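Local coordinates for protein LbaCas13a H328A (C2c2) (Lachnospiraceae bacterium NK4A179, PDB 5WLH) that binds pre-crRNA and, as a CRISPR-Cas13a nuclease, probably processes it into a guide and cuts RNA once a matching target is recognised, at residues S28-Q33 against Y480-S485; G45-N50 against A939-T944; D82-F87 against E175-R180; F87-V92 against A183-K188; D561-Y566 against D590-L595. One frame throughout, in Å; residues are numbered along the deposited sequence.

In the fold
From the N terminus, contact 1 ties the turn between strands 22-28 and 33-39 to the loop before helix 486-517. Contact 2 opens a little later in the chain and closes only at the end of helix 915-941, so it crosses contact 1; the two touch through a long, weak E29-R48 ion pair. Within the loops of both lie contacts 3 and 4, which cross each other, share F87 and zip helix 83-96 to helix 175-185. Contact 5 opens after contact 1 has closed but still within contact 2's loop, joining helices 559-564 and 588-602. Its centre is about 73 Å from that of contact 3, on the opposite side of the chain's centre.

Contact 1 (S28-Q33 against Y480-S485); sequences SENRSQ and YLSGIS
R31 and L481 run side by side, and the arginine ends on the leucine's own carbonyl. Its chain bends at chi3 (-116°), which turns NE onto L481 O at 2.6 Å, in the guanidinium plane and nearly along the C=O axis. NH2 adds a weak bond to the same oxygen and lies 3.3 Å from L481 CD2. A second carbonyl, S482 O, takes two donors: S28 OG at 2.6 Å, in the carbonyl plane on a lone pair, and R31 N at 3.0 Å, tilted from that plane. Two tight turns are meeting here, the connection of the hairpin formed by strands 22-28 and 33-39 and the type I turn from Y480 to G483. S28 OG stands anti to its backbone N (chi1 -168°) and sits 3.2 Å from G483 CA, where a side chain would collide with it. Q33 NE2 fixes that hydroxyl by giving it a nearly straight bond of 2.9 Å, while Q33 OE1 is held by N247. An alanine in place of R31 would probably leave L481 O without its guanidinium donors and L481 CD2 without its neighbour NH2. S482 CB also lies 3.4 Å from E29 O.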
# COMPACT_ATOMS: atom_id res chain seq x y z
N SER A 28 -5.21 21.97 15.96
CA SER A 28 -6.06 21.99 17.14
C SER A 28 -5.39 22.85 18.19
O SER A 28 -4.30 22.52 18.65
CB SER A 28 -6.29 20.56 17.66
OG SER A 28 -7.33 20.54 18.61
N GLU A 29 -6.01 23.97 18.54
CA GLU A 29 -5.35 24.88 19.47
C GLU A 29 -5.84 24.66 20.90
O GLU A 29 -5.11 24.09 21.73
CB GLU A 29 -5.55 26.33 19.03
CG GLU A 29 -5.07 26.56 17.60
CD GLU A 29 -4.15 27.77 17.47
OE1 GLU A 29 -4.09 28.59 18.41
OE2 GLU A 29 -3.49 27.88 16.41
N ASN A 30 -7.06 25.09 21.21
CA ASN A 30 -7.64 24.91 22.55
C ASN A 30 -8.97 24.18 22.41
O ASN A 30 -10.04 24.77 22.57
CB ASN A 30 -7.79 26.26 23.26
CG ASN A 30 -6.47 26.77 23.82
OD1 ASN A 30 -5.93 26.21 24.78
ND2 ASN A 30 -5.94 27.83 23.22
N ARG A 31 -8.89 22.89 22.08
CA ARG A 31 -10.04 22.02 21.84
C ARG A 31 -10.99 22.59 20.79
O ARG A 31 -12.15 22.19 20.70
CB ARG A 31 -10.79 21.71 23.14
CG ARG A 31 -11.16 20.24 23.26
CD ARG A 31 -11.77 19.91 24.60
NE ARG A 31 -10.91 18.99 25.34
CZ ARG A 31 -11.15 18.59 26.59
NH1 ARG A 31 -12.22 19.03 27.23
NH2 ARG A 31 -10.32 17.75 27.18
N SER A 32 -10.49 23.53 19.98
CA SER A 32 -11.14 23.95 18.76
C SER A 32 -10.17 23.73 17.62
O SER A 32 -8.95 23.80 17.80
CB SER A 32 -11.56 25.41 18.81
OG SER A 32 -10.42 26.23 19.01
N GLN A 33 -10.70 23.45 16.44
CA GLN A 33 -9.83 23.07 15.34
C GLN A 33 -10.02 24.01 14.16
O GLN A 33 -10.99 24.78 14.08
CB GLN A 33 -10.09 21.61 14.95
CG GLN A 33 -9.58 20.63 16.00
CD GLN A 33 -10.64 20.28 17.03
OE1 GLN A 33 -11.82 20.13 16.70
NE2 GLN A 33 -10.24 20.19 18.28
N TYR A 480 -2.83 15.88 24.40
CA TYR A 480 -3.92 15.68 23.45
C TYR A 480 -5.27 16.13 23.98
O TYR A 480 -6.26 16.03 23.26
CB TYR A 480 -3.96 14.21 23.02
CG TYR A 480 -2.66 13.84 22.38
CD1 TYR A 480 -2.36 14.26 21.08
CD2 TYR A 480 -1.68 13.15 23.08
CE1 TYR A 480 -1.15 13.96 20.50
CE2 TYR A 480 -0.46 12.85 22.51
CZ TYR A 480 -0.20 13.26 21.22
OH TYR A 480 1.00 12.96 20.65
N LEU A 481 -5.34 16.66 25.21
CA LEU A 481 -6.64 17.10 25.71
C LEU A 481 -7.19 18.23 24.89
O LEU A 481 -8.41 18.38 24.77
CB LEU A 481 -6.53 17.53 27.18
CG LEU A 481 -6.56 16.40 28.21
CD1 LEU A 481 -6.19 16.96 29.57
CD2 LEU A 481 -7.93 15.72 28.23
N SER A 482 -6.32 19.04 24.29
CA SER A 482 -6.74 20.14 23.45
C SER A 482 -6.96 19.72 22.00
O SER A 482 -7.22 20.59 21.16
CB SER A 482 -5.71 21.27 23.52
OG SER A 482 -5.81 21.92 24.78
N GLY A 483 -6.84 18.44 21.69
CA GLY A 483 -7.26 17.93 20.41
C GLY A 483 -6.10 17.41 19.57
O GLY A 483 -4.92 17.56 19.91
N ILE A 484 -6.49 16.79 18.46
CA ILE A 484 -5.60 16.08 17.55
C ILE A 484 -5.43 16.89 16.27
O ILE A 484 -6.41 17.40 15.71
CB ILE A 484 -6.20 14.69 17.21
CG1 ILE A 484 -6.39 13.86 18.48
CG2 ILE A 484 -5.30 13.97 16.19
CD1 ILE A 484 -7.34 12.68 18.27
N SER A 485 -4.19 16.98 15.79
CA SER A 485 -3.91 17.62 14.52
C SER A 485 -3.73 16.58 13.43
O SER A 485 -3.52 15.40 13.68
CB SER A 485 -2.64 18.47 14.62
OG SER A 485 -1.49 17.62 14.60

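Contact 2 (G45-N50 against A939-T944); sequences GKSRKN and ASETGT
S47 holds OG anti to its backbone N (chi1 178°) and E941 puts CG in the crowded position between N and the carbonyl carbon (chi1 84°), which brings S47 OG to 3.3 Å from E941 CG. The glutamate belongs to the last turn of helix 915-941, which ends in a Schellman motif: G943 takes a positive phi, and T944 N bonds back to A939 O. Against this helix end lies the loop leading to helix 51-64. Both polar tips look elsewhere for partners, S47 OG to N39 O and E941 OE1 to S42 N, while E941 OE2 lies near D40, a proximity that might raise the acid's affinity for a proton. An alanine in place of E941 would probably leave S42 N without its carboxylate and open a gap beside S47 OG. The backbones are joined through water: one molecule accepts from R48 N at 2.9 Å and from G45 N at 3.1 Å, and donates to E941 O at 2.9 Å. The extended R48 side chain carries NH2 to a second water at 2.6 Å, which also bonds T944 OG1; its separation from T942 O is so short as to be doubtful. R48 NH1 has a salt bridge with E34. T942 CG2 comes to 3.8 Å from S47 OG.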
# COMPACT_ATOMS: atom_id res chain seq x y z
N GLY A 45 6.27 31.61 9.69
CA GLY A 45 5.95 33.01 9.47
C GLY A 45 5.63 33.34 8.03
O GLY A 45 5.16 34.45 7.75
N LYS A 46 5.88 32.40 7.12
CA LYS A 46 5.60 32.58 5.70
C LYS A 46 4.83 31.41 5.12
O LYS A 46 4.56 31.40 3.91
CB LYS A 46 6.91 32.77 4.90
CG LYS A 46 7.80 33.91 5.38
CD LYS A 46 7.92 34.99 4.31
CE LYS A 46 8.62 36.24 4.85
NZ LYS A 46 7.73 37.44 4.86
N SER A 47 4.47 30.42 5.93
CA SER A 47 3.85 29.20 5.42
C SER A 47 2.34 29.22 5.59
O SER A 47 1.58 29.13 4.61
CB SER A 47 4.44 27.97 6.12
OG SER A 47 3.81 26.79 5.65
N ARG A 48 1.88 29.27 6.84
CA ARG A 48 0.46 29.16 7.12
C ARG A 48 -0.29 30.40 6.67
O ARG A 48 0.11 31.52 7.01
CB ARG A 48 0.26 28.93 8.61
CG ARG A 48 -1.16 29.02 9.06
CD ARG A 48 -1.29 28.61 10.52
NE ARG A 48 -2.63 28.87 11.03
CZ ARG A 48 -3.08 28.47 12.22
NH1 ARG A 48 -4.32 28.76 12.58
NH2 ARG A 48 -2.30 27.77 13.03
N LYS A 49 -1.38 30.22 5.92
CA LYS A 49 -2.17 31.36 5.44
C LYS A 49 -3.17 31.81 6.49
O LYS A 49 -3.92 31.00 7.04
CB LYS A 49 -2.90 30.98 4.15
CG LYS A 49 -1.98 30.58 3.05
CD LYS A 49 -2.75 30.26 1.76
CE LYS A 49 -1.82 29.63 0.75
NZ LYS A 49 -0.72 30.57 0.36
N ASN A 50 -3.20 33.13 6.76
CA ASN A 50 -4.22 33.69 7.63
C ASN A 50 -5.55 33.70 6.89
O ASN A 50 -5.62 33.36 5.71
CB ASN A 50 -3.82 35.08 8.12
CG ASN A 50 -3.54 36.06 6.98
OD1 ASN A 50 -4.34 36.18 6.04
ND2 ASN A 50 -2.42 36.78 7.06
N ALA A 939 4.98 20.48 10.29
CA ALA A 939 4.45 20.99 11.55
C ALA A 939 5.22 22.24 11.98
O ALA A 939 4.62 23.24 12.39
CB ALA A 939 4.52 19.92 12.64
N SER A 940 6.54 22.20 11.85
CA SER A 940 7.37 23.32 12.29
C SER A 940 7.08 24.57 11.47
O SER A 940 6.85 25.65 12.04
CB SER A 940 8.85 22.94 12.22
OG SER A 940 9.71 24.05 12.45
N GLU A 941 7.00 24.44 10.14
CA GLU A 941 6.85 25.62 9.29
C GLU A 941 5.49 26.26 9.45
O GLU A 941 5.36 27.46 9.24
CB GLU A 941 7.12 25.27 7.82
CG GLU A 941 5.91 24.70 7.08
CD GLU A 941 6.29 24.09 5.73
OE1 GLU A 941 7.42 24.29 5.25
OE2 GLU A 941 5.43 23.40 5.16
N THR A 942 4.47 25.48 9.84
CA THR A 942 3.13 25.99 10.11
C THR A 942 2.93 26.39 11.56
O THR A 942 1.82 26.80 11.92
CB THR A 942 2.07 24.96 9.74
OG1 THR A 942 2.21 23.80 10.56
CG2 THR A 942 2.20 24.59 8.29
N GLY A 943 3.96 26.28 12.38
CA GLY A 943 3.86 26.66 13.77
C GLY A 943 2.92 25.79 14.57
O GLY A 943 2.29 26.27 15.52
N THR A 944 2.82 24.52 14.21
CA THR A 944 1.90 23.61 14.87
C THR A 944 2.66 22.89 15.97
O THR A 944 3.65 22.20 15.69
CB THR A 944 1.31 22.61 13.87
OG1 THR A 944 0.70 23.33 12.79
CG2 THR A 944 0.26 21.73 14.54
O HOH W 1 3.85 29.87 8.89
O HOH W 2 -0.32 26.16 13.00

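Contact 3 (D82-F87 against E175-R180); sequences DELQWF and EDIIDR
F87 and I177 make the tightest apolar touch: CD1 of the isoleucine comes in at the rim of the ring, near its plane, 3.5 Å from F87 CE2, with the two side chains at about a right angle. L84 fills in beside them more loosely, its CD2 4.4 Å from I177 CG1. Its other branch, CD1, lies 3.8 Å from R180 CD, against the aliphatic part of the arginine. These side chains bridge helices 83-96 and 175-185, whose local axes approach to 11.2 Å at a crossing angle of -69°, in the helical N-terminal region of this Cas13a. Within helix 175-185, R180 NE forms a salt bridge with D176 OD2 at 2.7 Å, meeting the carboxylate from above its plane, and this steadies the guanidinium; R180 NH2 pairs with D356. Q85 NE2 stands 3.6 Å from R180 NH1, donor beside donor, with the amide and guanidinium planes 57° apart. Q85 NE2 has a weak hydrogen bond to D358, and R180 NH1 a long, weak ion pair with it.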
# COMPACT_ATOMS: atom_id res chain seq x y z
N ASP A 82 -11.08 8.18 -36.64
CA ASP A 82 -12.35 7.93 -37.31
C ASP A 82 -12.81 9.17 -38.07
O ASP A 82 -12.45 10.30 -37.74
CB ASP A 82 -13.41 7.50 -36.30
CG ASP A 82 -14.57 6.76 -36.94
OD1 ASP A 82 -14.96 7.11 -38.08
OD2 ASP A 82 -15.11 5.83 -36.30
N GLU A 83 -13.63 8.94 -39.10
CA GLU A 83 -14.15 10.05 -39.89
C GLU A 83 -15.17 10.86 -39.09
O GLU A 83 -15.18 12.10 -39.17
CB GLU A 83 -14.77 9.54 -41.19
CG GLU A 83 -15.53 10.60 -41.96
CD GLU A 83 -16.58 10.01 -42.90
OE1 GLU A 83 -16.45 8.82 -43.26
OE2 GLU A 83 -17.52 10.74 -43.26
N LEU A 84 -16.04 10.19 -38.33
CA LEU A 84 -17.03 10.90 -37.53
C LEU A 84 -16.42 11.44 -36.24
O LEU A 84 -16.63 12.60 -35.89
CB LEU A 84 -18.24 10.00 -37.24
CG LEU A 84 -19.51 10.49 -36.52
CD1 LEU A 84 -19.39 10.62 -35.00
CD2 LEU A 84 -19.91 11.84 -37.10
N GLN A 85 -15.62 10.61 -35.55
CA GLN A 85 -15.02 11.05 -34.30
C GLN A 85 -14.12 12.26 -34.49
O GLN A 85 -13.94 13.06 -33.57
CB GLN A 85 -14.24 9.90 -33.66
CG GLN A 85 -14.98 9.21 -32.51
CD GLN A 85 -16.22 8.45 -32.97
OE1 GLN A 85 -16.19 7.73 -33.97
NE2 GLN A 85 -17.31 8.61 -32.23
N TRP A 86 -13.56 12.42 -35.69
CA TRP A 86 -12.75 13.59 -35.99
C TRP A 86 -13.61 14.76 -36.46
O TRP A 86 -13.21 15.92 -36.31
CB TRP A 86 -11.69 13.21 -37.03
CG TRP A 86 -11.09 14.33 -37.80
CD1 TRP A 86 -9.91 14.96 -37.54
CD2 TRP A 86 -11.63 14.94 -38.98
NE1 TRP A 86 -9.69 15.94 -38.48
CE2 TRP A 86 -10.73 15.95 -39.37
CE3 TRP A 86 -12.79 14.73 -39.73
CZ2 TRP A 86 -10.95 16.75 -40.49
CZ3 TRP A 86 -13.00 15.52 -40.84
CH2 TRP A 86 -12.09 16.52 -41.21
N PHE A 87 -14.80 14.48 -37.00
CA PHE A 87 -15.74 15.55 -37.34
C PHE A 87 -16.31 16.19 -36.07
O PHE A 87 -16.48 17.41 -36.02
CB PHE A 87 -16.87 15.00 -38.21
CG PHE A 87 -17.92 16.01 -38.56
CD1 PHE A 87 -17.59 17.19 -39.20
CD2 PHE A 87 -19.25 15.77 -38.26
CE1 PHE A 87 -18.56 18.12 -39.53
CE2 PHE A 87 -20.23 16.70 -38.58
CZ PHE A 87 -19.88 17.87 -39.22
N GLU A 175 -28.81 15.65 -34.74
CA GLU A 175 -29.02 15.49 -33.30
C GLU A 175 -28.01 14.51 -32.71
O GLU A 175 -27.52 14.72 -31.60
CB GLU A 175 -30.45 15.02 -33.03
CG GLU A 175 -30.83 15.09 -31.56
CD GLU A 175 -32.02 14.22 -31.21
OE1 GLU A 175 -33.17 14.64 -31.48
OE2 GLU A 175 -31.82 13.12 -30.65
N ASP A 176 -27.69 13.44 -33.45
CA ASP A 176 -26.75 12.45 -32.93
C ASP A 176 -25.35 13.03 -32.78
O ASP A 176 -24.63 12.68 -31.84
CB ASP A 176 -26.72 11.22 -33.85
CG ASP A 176 -25.91 10.08 -33.26
OD1 ASP A 176 -26.25 9.58 -32.16
OD2 ASP A 176 -24.91 9.67 -33.90
N ILE A 177 -24.96 13.92 -33.69
CA ILE A 177 -23.70 14.65 -33.51
C ILE A 177 -23.76 15.48 -32.24
O ILE A 177 -22.79 15.51 -31.46
CB ILE A 177 -23.42 15.52 -34.74
CG1 ILE A 177 -23.05 14.65 -35.95
CG2 ILE A 177 -22.33 16.54 -34.44
CD1 ILE A 177 -23.23 15.34 -37.27
N ILE A 178 -24.88 16.15 -32.00
CA ILE A 178 -25.04 16.94 -30.78
C ILE A 178 -24.98 16.04 -29.55
O ILE A 178 -24.28 16.34 -28.57
CB ILE A 178 -26.35 17.74 -30.84
CG1 ILE A 178 -26.21 18.89 -31.84
CG2 ILE A 178 -26.73 18.25 -29.45
CD1 ILE A 178 -27.51 19.53 -32.27
N ASP A 179 -25.69 14.91 -29.59
CA ASP A 179 -25.67 13.98 -28.47
C ASP A 179 -24.27 13.46 -28.21
O ASP A 179 -23.85 13.33 -27.05
CB ASP A 179 -26.63 12.82 -28.73
CG ASP A 179 -28.07 13.19 -28.45
OD1 ASP A 179 -28.31 14.32 -27.99
OD2 ASP A 179 -28.96 12.34 -28.68
N ARG A 180 -23.52 13.16 -29.27
CA ARG A 180 -22.16 12.65 -29.10
C ARG A 180 -21.24 13.72 -28.53
O ARG A 180 -20.41 13.43 -27.66
CB ARG A 180 -21.63 12.13 -30.43
CG ARG A 180 -22.05 10.70 -30.71
CD ARG A 180 -22.00 10.36 -32.20
NE ARG A 180 -22.70 9.10 -32.43
CZ ARG A 180 -22.12 7.91 -32.37
NH1 ARG A 180 -20.83 7.82 -32.10
NH2 ARG A 180 -22.83 6.81 -32.59

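Contact 4 (F87-V92 against A183-K188); sequences FLSEIV and AKYLKK
V92 and Y185 pack most closely here, CG2 of the valine lying 3.5 Å from Y185 CD2 as the two side chains meet at a slant. L88 CB comes in at the ring edge, near its plane, 4.0 Å from Y185 CE2. Farther out, the phenol oxygen reaches S89, with Y185 OH 3.8 Å from S89 CB. Y185 CG stands anti to its carbonyl carbon (chi1 -62°), which starts the ring toward V92. K184 CG covers one face of the Y185 ring, 3.8 Å above the plane and over the ring centre. The lysine chain bends at chi3 (-51°), which turns CE toward L88, and K184 NZ lies 4.1 Å from L88 CD1, the two side chains crossing at about a right angle. What fixes that charged end is a salt bridge from K184 NZ to D358 of helix 357-388. Backbone bonding of Y185 to N73 holds the chain where helix 175-185 gives way to loop at L186. Helix 175-185 packed on helix 83-96, with the bound RNA about 5 Å from the nearest atom of the contact, is consistent with the helical crRNA-recognition lobe of Cas13a.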
# COMPACT_ATOMS: atom_id res chain seq x y z
N PHE A 87 -14.80 14.48 -37.00
CA PHE A 87 -15.74 15.55 -37.34
C PHE A 87 -16.31 16.19 -36.07
O PHE A 87 -16.48 17.41 -36.02
CB PHE A 87 -16.87 15.00 -38.21
CG PHE A 87 -17.92 16.01 -38.56
CD1 PHE A 87 -17.59 17.19 -39.20
CD2 PHE A 87 -19.25 15.77 -38.26
CE1 PHE A 87 -18.56 18.12 -39.53
CE2 PHE A 87 -20.23 16.70 -38.58
CZ PHE A 87 -19.88 17.87 -39.22
N LEU A 88 -16.62 15.38 -35.05
CA LEU A 88 -17.04 15.93 -33.77
C LEU A 88 -15.98 16.87 -33.20
O LEU A 88 -16.31 17.93 -32.67
CB LEU A 88 -17.32 14.81 -32.77
CG LEU A 88 -18.21 13.64 -33.18
CD1 LEU A 88 -18.19 12.59 -32.08
CD2 LEU A 88 -19.62 14.11 -33.45
N SER A 89 -14.71 16.47 -33.29
CA SER A 89 -13.64 17.29 -32.74
C SER A 89 -13.52 18.62 -33.47
O SER A 89 -13.19 19.64 -32.85
CB SER A 89 -12.31 16.54 -32.80
OG SER A 89 -11.30 17.25 -32.10
N GLU A 90 -13.80 18.64 -34.78
CA GLU A 90 -13.70 19.87 -35.54
C GLU A 90 -14.84 20.83 -35.20
O GLU A 90 -14.63 22.04 -35.11
CB GLU A 90 -13.70 19.56 -37.04
CG GLU A 90 -13.09 20.65 -37.91
CD GLU A 90 -11.57 20.65 -37.86
OE1 GLU A 90 -10.96 21.65 -38.29
OE2 GLU A 90 -10.98 19.65 -37.40
N ILE A 91 -16.05 20.29 -34.99
CA ILE A 91 -17.18 21.12 -34.59
C ILE A 91 -16.89 21.80 -33.25
O ILE A 91 -17.12 23.00 -33.08
CB ILE A 91 -18.47 20.28 -34.53
CG1 ILE A 91 -18.87 19.83 -35.93
CG2 ILE A 91 -19.60 21.07 -33.89
CD1 ILE A 91 -19.06 20.99 -36.89
N VAL A 92 -16.37 21.03 -32.29
CA VAL A 92 -16.06 21.58 -30.98
C VAL A 92 -15.04 22.71 -31.11
O VAL A 92 -15.19 23.79 -30.52
CB VAL A 92 -15.56 20.47 -30.04
CG1 VAL A 92 -14.77 21.06 -28.88
CG2 VAL A 92 -16.72 19.65 -29.53
N ALA A 183 -21.95 14.33 -24.67
CA ALA A 183 -21.48 13.28 -23.79
C ALA A 183 -19.96 13.19 -23.77
O ALA A 183 -19.38 12.81 -22.75
CB ALA A 183 -22.09 11.94 -24.20
N LYS A 184 -19.31 13.53 -24.88
CA LYS A 184 -17.87 13.35 -24.99
C LYS A 184 -17.08 14.59 -24.56
O LYS A 184 -16.00 14.45 -23.96
CB LYS A 184 -17.48 12.98 -26.42
CG LYS A 184 -16.01 12.63 -26.59
CD LYS A 184 -15.69 12.22 -28.01
CE LYS A 184 -16.64 11.14 -28.50
NZ LYS A 184 -16.00 10.24 -29.50
N TYR A 185 -17.59 15.79 -24.84
CA TYR A 185 -16.80 17.00 -24.66
C TYR A 185 -17.34 17.98 -23.65
O TYR A 185 -16.64 18.94 -23.31
CB TYR A 185 -16.63 17.72 -26.01
CG TYR A 185 -15.89 16.89 -27.04
CD1 TYR A 185 -14.56 16.54 -26.85
CD2 TYR A 185 -16.53 16.46 -28.20
CE1 TYR A 185 -13.89 15.78 -27.79
CE2 TYR A 185 -15.86 15.70 -29.14
CZ TYR A 185 -14.54 15.36 -28.93
OH TYR A 185 -13.87 14.61 -29.87
N LEU A 186 -18.56 17.80 -23.14
CA LEU A 186 -19.12 18.82 -22.25
C LEU A 186 -18.30 18.95 -20.97
O LEU A 186 -17.98 17.95 -20.32
CB LEU A 186 -20.57 18.49 -21.91
CG LEU A 186 -21.23 19.53 -21.01
CD1 LEU A 186 -21.19 20.92 -21.65
CD2 LEU A 186 -22.65 19.10 -20.71
N LYS A 187 -18.01 20.20 -20.61
CA LYS A 187 -17.32 20.50 -19.36
C LYS A 187 -17.98 19.80 -18.18
O LYS A 187 -19.21 19.78 -18.06
CB LYS A 187 -17.29 22.01 -19.13
CG LYS A 187 -15.93 22.56 -18.79
CD LYS A 187 -15.96 24.06 -18.62
CE LYS A 187 -16.19 24.45 -17.18
NZ LYS A 187 -15.04 24.12 -16.32
N LYS A 188 -17.15 19.25 -17.29
CA LYS A 188 -17.65 18.40 -16.20
C LYS A 188 -18.58 19.18 -15.27
O LYS A 188 -19.59 18.64 -14.81
CB LYS A 188 -16.46 17.82 -15.41
CG LYS A 188 -15.51 16.84 -16.17
CD LYS A 188 -14.67 17.50 -17.31
CE LYS A 188 -14.07 18.84 -16.88
NZ LYS A 188 -13.63 19.66 -18.04

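Contact 5 (D561-Y566 against D590-L595); sequences DTILQY and DFLTDL
I563 sends its side chain from helix 559-564 straight at helix 588-602. Its CB aims toward that helix and splits into two branches. I563 CG2, anti to the backbone N, touches L595 CD1 at 3.5 Å, tighter than usual for two carbons, and lies 3.8 Å from F591 CE2. The other branch runs from CG1, which stands beside the backbone N (chi1 -66°), into an extended end (chi2 166°). At its tip, I563 CD1 lodges 3.8 Å from F591 CD2 and 3.9 Å from L592 CB, with L592 N equally near. The isoleucine and the phenylalanine slide past each other in opposite directions. L564 adds a looser touch, CD2 standing 4.4 Å from F591 CE2 at the ring edge. Helix 588-602 runs into an RxxxxH sequence, consistent with a place in a HEPN nuclease domain. Around the pair, L513 of helix 486-517 backs L592 and L595, while helix 621-632 closes over F591 with L623 and M627 and over L595 with I624.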
# COMPACT_ATOMS: atom_id res chain seq x y z
N ASP A 561 24.91 -26.76 12.27
CA ASP A 561 25.39 -26.45 10.92
C ASP A 561 24.24 -25.98 10.03
O ASP A 561 24.45 -25.13 9.16
CB ASP A 561 26.09 -27.67 10.31
CG ASP A 561 27.50 -27.87 10.85
OD1 ASP A 561 27.93 -27.12 11.76
OD2 ASP A 561 28.19 -28.79 10.37
N THR A 562 23.04 -26.51 10.24
CA THR A 562 21.88 -26.03 9.48
C THR A 562 21.57 -24.58 9.82
O THR A 562 21.38 -23.75 8.91
CB THR A 562 20.67 -26.92 9.75
OG1 THR A 562 21.02 -28.28 9.48
CG2 THR A 562 19.49 -26.51 8.87
N ILE A 563 21.55 -24.24 11.11
CA ILE A 563 21.31 -22.85 11.51
C ILE A 563 22.36 -21.93 10.88
O ILE A 563 22.04 -20.85 10.38
CB ILE A 563 21.33 -22.72 13.04
CG1 ILE A 563 20.15 -23.46 13.68
CG2 ILE A 563 21.37 -21.26 13.45
CD1 ILE A 563 20.32 -23.64 15.19
N LEU A 564 23.62 -22.35 10.89
CA LEU A 564 24.68 -21.47 10.43
C LEU A 564 24.67 -21.27 8.92
O LEU A 564 25.40 -20.40 8.43
CB LEU A 564 26.03 -21.99 10.92
CG LEU A 564 26.26 -21.91 12.44
CD1 LEU A 564 27.61 -22.53 12.86
CD2 LEU A 564 26.19 -20.46 12.88
N GLN A 565 23.88 -22.04 8.16
CA GLN A 565 23.68 -21.71 6.75
C GLN A 565 23.15 -20.29 6.59
O GLN A 565 23.48 -19.60 5.62
CB GLN A 565 22.71 -22.70 6.10
CG GLN A 565 23.24 -24.10 5.91
CD GLN A 565 22.18 -25.06 5.38
OE1 GLN A 565 21.30 -24.67 4.62
NE2 GLN A 565 22.28 -26.32 5.77
N TYR A 566 22.31 -19.86 7.53
CA TYR A 566 21.74 -18.52 7.52
C TYR A 566 22.68 -17.47 8.07
O TYR A 566 22.39 -16.27 7.96
CB TYR A 566 20.44 -18.53 8.32
CG TYR A 566 19.43 -19.39 7.63
CD1 TYR A 566 18.65 -18.87 6.61
CD2 TYR A 566 19.30 -20.74 7.94
CE1 TYR A 566 17.75 -19.65 5.94
CE2 TYR A 566 18.39 -21.53 7.27
CZ TYR A 566 17.62 -20.98 6.26
OH TYR A 566 16.71 -21.74 5.58
N ASP A 590 19.00 -25.49 22.27
CA ASP A 590 18.84 -24.21 22.95
C ASP A 590 19.30 -23.06 22.06
O ASP A 590 18.78 -21.94 22.17
CB ASP A 590 19.60 -24.21 24.27
CG ASP A 590 19.23 -25.39 25.14
OD1 ASP A 590 18.17 -25.34 25.80
OD2 ASP A 590 19.99 -26.38 25.14
N PHE A 591 20.28 -23.32 21.20
CA PHE A 591 20.67 -22.35 20.19
C PHE A 591 19.50 -22.00 19.28
O PHE A 591 19.16 -20.82 19.10
CB PHE A 591 21.84 -22.90 19.38
CG PHE A 591 22.45 -21.93 18.41
CD1 PHE A 591 22.29 -20.56 18.58
CD2 PHE A 591 23.21 -22.39 17.34
CE1 PHE A 591 22.86 -19.67 17.68
CE2 PHE A 591 23.78 -21.50 16.44
CZ PHE A 591 23.60 -20.13 16.61
N LEU A 592 18.85 -23.03 18.72
CA LEU A 592 17.64 -22.82 17.91
C LEU A 592 16.56 -22.10 18.70
O LEU A 592 15.89 -21.19 18.18
CB LEU A 592 17.12 -24.17 17.41
CG LEU A 592 15.80 -24.12 16.64
CD1 LEU A 592 16.04 -23.27 15.39
CD2 LEU A 592 15.34 -25.52 16.27
N THR A 593 16.38 -22.49 19.96
CA THR A 593 15.33 -21.90 20.79
C THR A 593 15.61 -20.44 21.07
O THR A 593 14.69 -19.61 21.11
CB THR A 593 15.21 -22.70 22.10
OG1 THR A 593 14.50 -23.91 21.83
CG2 THR A 593 14.45 -21.91 23.15
N ASP A 594 16.88 -20.08 21.25
CA ASP A 594 17.20 -18.68 21.50
C ASP A 594 16.93 -17.82 20.28
O ASP A 594 16.35 -16.73 20.39
CB ASP A 594 18.64 -18.56 21.96
CG ASP A 594 18.77 -18.67 23.47
OD1 ASP A 594 17.75 -18.85 24.16
OD2 ASP A 594 19.90 -18.56 23.95
N LEU A 595 17.32 -18.29 19.09
CA LEU A 595 17.01 -17.54 17.87
C LEU A 595 15.51 -17.41 17.66
O LEU A 595 15.02 -16.34 17.29
CB LEU A 595 17.66 -18.23 16.67
CG LEU A 595 19.19 -18.20 16.67
CD1 LEU A 595 19.65 -19.04 15.49
CD2 LEU A 595 19.74 -16.79 16.57